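Local coordinates for cell division control protein (Pyrococcus abyssi, PDB 6RPP) that is an intein of the HINT fold that probably excises itself from a replicative MCM helicase precursor by protein splicing, joining the flanking host segments, at residues K19-G22 and E23-R27; A122-G126 and L127-W131. The protein carries 2 engineered substitutions. One frame throughout, in Å; residues are numbered along the deposited sequence.

In the fold
From the N terminus, interaction 1 comes first: the chain leaves strand 19-20, which pairs with strand 10-11, and turns directly into helix 21-35, so residues 19-22 and 23-27 meet within the first turns of that helix. About a hundred residues later, interaction 2 closes the tight hairpin between strands 120-125 and 128-140 in the six-stranded antiparallel sheet. The two contacts follow in series, neither nesting nor crossing, with their centres 24 Å apart and their nearest atoms about 13 Å apart. Interaction 1 sets the helix against strands 63-75 and 146-151 of the four-stranded sheet; interaction 2 brings its hairpin against strand 44-56 of that same sheet.

Interaction 1. Residues K19-G22 and E23-R27; sequences KKIG and EIVER
The carbonyl of Lys20 receives the amide of Ile24, and the chain passes here from strand 19-20 into helix 21-35 with Lys20 at the N-cap position. The bond from Ile24 N to Lys20 O, 3.2 Å long, is nearly straight at 169°; Glu23 N adds a weak, strongly bent one to the same oxygen. The next two bonds of the pattern are regular: Val25 N reaches Ile21 O at 2.9 Å and Glu26 N reaches Gly22 O at the same length.

The partly exposed Lys19 side chain runs forward along the first turn of the helix. Its CG lies anti to the backbone N (chi1 -163°), which sends the aliphatic chain along the edge of the buried Ile24, CE coming 3.8 Å from Ile24 CG1; Ile24 also touches Val11 of strand 10-11. The Lys19 and Glu23 side chains cross at about a right angle, CE of Lys19 lying 3.6 Å from OE2 of Glu23. The charged ends stop short of a salt bridge, Lys19 NZ and Glu23 OE2 being 4.6 Å apart, so any attraction is probably longer-range. The other carboxylate oxygen, Glu23 OE1, accepts from a water that in turn accepts from Lys20 N, a bridge linking the side chain to the backbone at the helix start.

On the inner side, Ile21 and Val25, one turn apart, lie side by side and point the same way, CG1 of the isoleucine 4.1 Å from CG2 of the valine. They rest on Tyr148 of strand 146-151, and Val25 also touches Ala71 and Lys73 of strand 63-75. Glu26 turns its carboxylate to these strands too, with a salt bridge to Lys73 and a hydrogen bond to Tyr148. The whole is a strand-to-helix junction, the amphipathic first turns of the helix laid against the beta-rich body of an intein splicing domain.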
# COMPACT_ATOMS: atom_id res chain seq x y z
N LYS A 19 3.56 0.17 12.03
CA LYS A 19 3.56 -1.29 12.13
C LYS A 19 3.67 -1.91 10.74
O LYS A 19 3.00 -1.47 9.79
CB LYS A 19 2.26 -1.79 12.80
CG LYS A 19 2.26 -3.20 13.32
CD LYS A 19 1.26 -3.28 14.50
CE LYS A 19 0.46 -4.58 14.53
NZ LYS A 19 -0.80 -4.43 15.33
N LYS A 20 4.43 -3.01 10.67
CA LYS A 20 4.58 -3.70 9.39
C LYS A 20 3.24 -4.24 8.95
O LYS A 20 2.54 -4.87 9.74
CB LYS A 20 5.61 -4.84 9.50
CG LYS A 20 7.02 -4.34 9.75
CD LYS A 20 8.03 -5.51 9.91
CE LYS A 20 8.45 -5.66 11.34
NZ LYS A 20 9.71 -6.47 11.42
N ILE A 21 2.90 -4.05 7.68
CA ILE A 21 1.61 -4.51 7.21
C ILE A 21 1.50 -6.03 7.35
O ILE A 21 0.40 -6.55 7.59
CB ILE A 21 1.35 -4.05 5.76
CG1 ILE A 21 -0.11 -4.30 5.33
CG2 ILE A 21 2.34 -4.70 4.76
CD1 ILE A 21 -0.50 -3.70 3.99
N GLY A 22 2.58 -6.75 7.15
CA GLY A 22 2.52 -8.20 7.28
C GLY A 22 2.10 -8.62 8.67
O GLY A 22 1.36 -9.59 8.85
N GLU A 23 2.58 -7.90 9.67
CA GLU A 23 2.18 -8.20 11.06
C GLU A 23 0.69 -7.94 11.26
O GLU A 23 -0.02 -8.76 11.89
CB GLU A 23 3.03 -7.34 11.99
CG GLU A 23 2.65 -7.47 13.48
CD GLU A 23 3.67 -6.83 14.39
OE1 GLU A 23 4.83 -6.62 13.93
OE2 GLU A 23 3.32 -6.55 15.56
N ILE A 24 0.21 -6.77 10.85
CA ILE A 24 -1.22 -6.44 10.93
C ILE A 24 -2.06 -7.52 10.25
O ILE A 24 -3.05 -8.01 10.83
CB ILE A 24 -1.50 -5.07 10.27
CG1 ILE A 24 -0.78 -3.94 11.00
CG2 ILE A 24 -3.00 -4.78 10.14
CD1 ILE A 24 -0.78 -2.63 10.18
N VAL A 25 -1.69 -7.89 9.02
CA VAL A 25 -2.54 -8.83 8.30
C VAL A 25 -2.48 -10.23 8.91
O VAL A 25 -3.53 -10.89 9.07
CB VAL A 25 -2.14 -8.85 6.82
CG1 VAL A 25 -2.91 -9.95 6.13
CG2 VAL A 25 -2.46 -7.50 6.20
N GLU A 26 -1.27 -10.75 9.18
CA GLU A 26 -1.18 -12.13 9.65
C GLU A 26 -1.89 -12.30 10.99
O GLU A 26 -2.49 -13.36 11.22
CB GLU A 26 0.28 -12.54 9.75
CG GLU A 26 0.99 -12.62 8.39
CD GLU A 26 0.45 -13.72 7.46
OE1 GLU A 26 -0.35 -14.60 7.88
OE2 GLU A 26 0.92 -13.72 6.30
N ARG A 27 -1.85 -11.28 11.87
CA ARG A 27 -2.58 -11.42 13.13
C ARG A 27 -4.08 -11.51 12.88
O ARG A 27 -4.79 -12.27 13.57
CB ARG A 27 -2.26 -10.23 14.04
CG ARG A 27 -2.97 -10.25 15.40
CD ARG A 27 -2.67 -8.94 16.14
NE ARG A 27 -3.51 -8.73 17.32
CZ ARG A 27 -3.03 -8.67 18.56
NH1 ARG A 27 -1.73 -8.82 18.77
NH2 ARG A 27 -3.85 -8.48 19.59
O HOH W 1 5.77 -3.93 13.02

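Interaction 2. Residues A122-G126 and L127-W131; sequences ATIEG and LSVSW
Ser130 O takes two donors from Thr123: the backbone N at 2.9 Å, in the carbonyl plane, and OG1 at 3.0 Å, from above that plane. With chi1 at 70°, OG1 sits between the backbone N and the carbonyl carbon, close enough to share this acceptor. Ser130 N returns a bond to Thr123 O, completing a hydrogen-bonded antiparallel pair.

On the face that bears Thr123, Glu125 and Ser130, the extended Glu125 side chain, in one of its two conformers, passes over Ser130, its CD 3.5 Å from the serine CB. In that conformer a water hydrogen-bonded to Ser130 OG donates to Glu125 OE2 at 2.6 Å, linking the two side chains. On the opposite face, Ala122 CB lies over the Trp131 indole, a CH-pi contact 4.1 Å from the six-membered ring's centroid, while Ile124 CD1 leans over the Ser128 backbone toward Val129.

A type II' turn positions these pairs: Gly126 takes a positive phi of 63°, and Glu125 and Ser128 exchange backbone bonds at its base. Outside the hairpin, Ala122 and Val129 touch Leu56 of strand 44-56, Trp131 packs on Leu58 and Leu61, and the backbones of Ala122 and Ile124 hydrogen-bond with those of Phe164 and Gly162, respectively, near the C terminus.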
# COMPACT_ATOMS: atom_id res chain seq x y z
N ALA A 122 2.36 10.41 -4.86
CA ALA A 122 1.92 11.12 -3.67
C ALA A 122 2.63 10.61 -2.41
O ALA A 122 2.64 9.41 -2.14
CB ALA A 122 0.40 10.93 -3.52
N THR A 123 3.26 11.52 -1.68
CA THR A 123 4.10 11.15 -0.54
C THR A 123 3.87 12.15 0.58
O THR A 123 3.17 13.15 0.43
CB THR A 123 5.59 11.15 -0.89
OG1 THR A 123 6.06 12.51 -1.10
CG2 THR A 123 5.89 10.31 -2.13
N ILE A 124 4.49 11.89 1.73
CA ILE A 124 4.62 12.89 2.78
C ILE A 124 6.08 13.31 2.89
O ILE A 124 7.00 12.48 2.75
CB ILE A 124 4.08 12.30 4.09
CG1 ILE A 124 3.66 13.44 5.00
CG2 ILE A 124 5.06 11.31 4.77
CD1 ILE A 124 2.20 13.82 4.75
N GLU A 125 6.31 14.59 3.12
CA GLU A 125 7.65 15.10 3.42
C GLU A 125 7.54 15.84 4.75
O GLU A 125 6.90 16.88 4.83
CB GLU A 125 8.21 15.99 2.28
CG GLU A 125 8.83 15.12 1.14
CD GLU A 125 9.12 15.86 -0.16
OE1 GLU A 125 9.23 17.10 -0.10
OE2 GLU A 125 9.26 15.20 -1.25
N GLY A 126 8.13 15.29 5.79
CA GLY A 126 7.87 15.78 7.14
C GLY A 126 6.40 15.58 7.49
O GLY A 126 6.00 14.45 7.74
N LEU A 127 5.61 16.67 7.48
CA LEU A 127 4.16 16.58 7.67
C LEU A 127 3.38 17.13 6.48
O LEU A 127 2.16 17.34 6.61
CB LEU A 127 3.76 17.32 8.96
CG LEU A 127 4.29 16.55 10.20
CD1 LEU A 127 4.00 17.25 11.52
CD2 LEU A 127 3.75 15.10 10.25
N SER A 128 4.04 17.39 5.34
CA SER A 128 3.43 18.02 4.17
C SER A 128 3.23 17.00 3.07
O SER A 128 4.13 16.21 2.77
CB SER A 128 4.30 19.15 3.63
OG SER A 128 4.43 20.18 4.61
N VAL A 129 2.05 17.06 2.43
CA VAL A 129 1.86 16.24 1.24
C VAL A 129 2.76 16.77 0.14
O VAL A 129 2.85 18.00 -0.09
CB VAL A 129 0.37 16.22 0.81
CG1 VAL A 129 0.21 15.47 -0.52
CG2 VAL A 129 -0.54 15.70 1.90
N SER A 130 3.42 15.85 -0.57
CA SER A 130 4.37 16.21 -1.62
C SER A 130 4.22 15.30 -2.83
O SER A 130 4.12 14.06 -2.70
CB SER A 130 5.80 16.13 -1.07
OG SER A 130 6.74 16.24 -2.13
N TRP A 131 4.23 15.89 -4.00
CA TRP A 131 4.29 15.11 -5.24
C TRP A 131 5.76 14.90 -5.58
O TRP A 131 6.50 15.86 -5.88
CB TRP A 131 3.53 15.79 -6.39
CG TRP A 131 2.06 15.77 -6.11
CD1 TRP A 131 1.30 16.80 -5.63
CD2 TRP A 131 1.16 14.68 -6.32
NE1 TRP A 131 -0.01 16.41 -5.52
CE2 TRP A 131 -0.13 15.12 -5.95
CE3 TRP A 131 1.32 13.38 -6.80
CZ2 TRP A 131 -1.24 14.29 -6.02
CZ3 TRP A 131 0.20 12.56 -6.88
CH2 TRP A 131 -1.05 13.02 -6.48
O HOH W 2 9.00 16.36 -3.57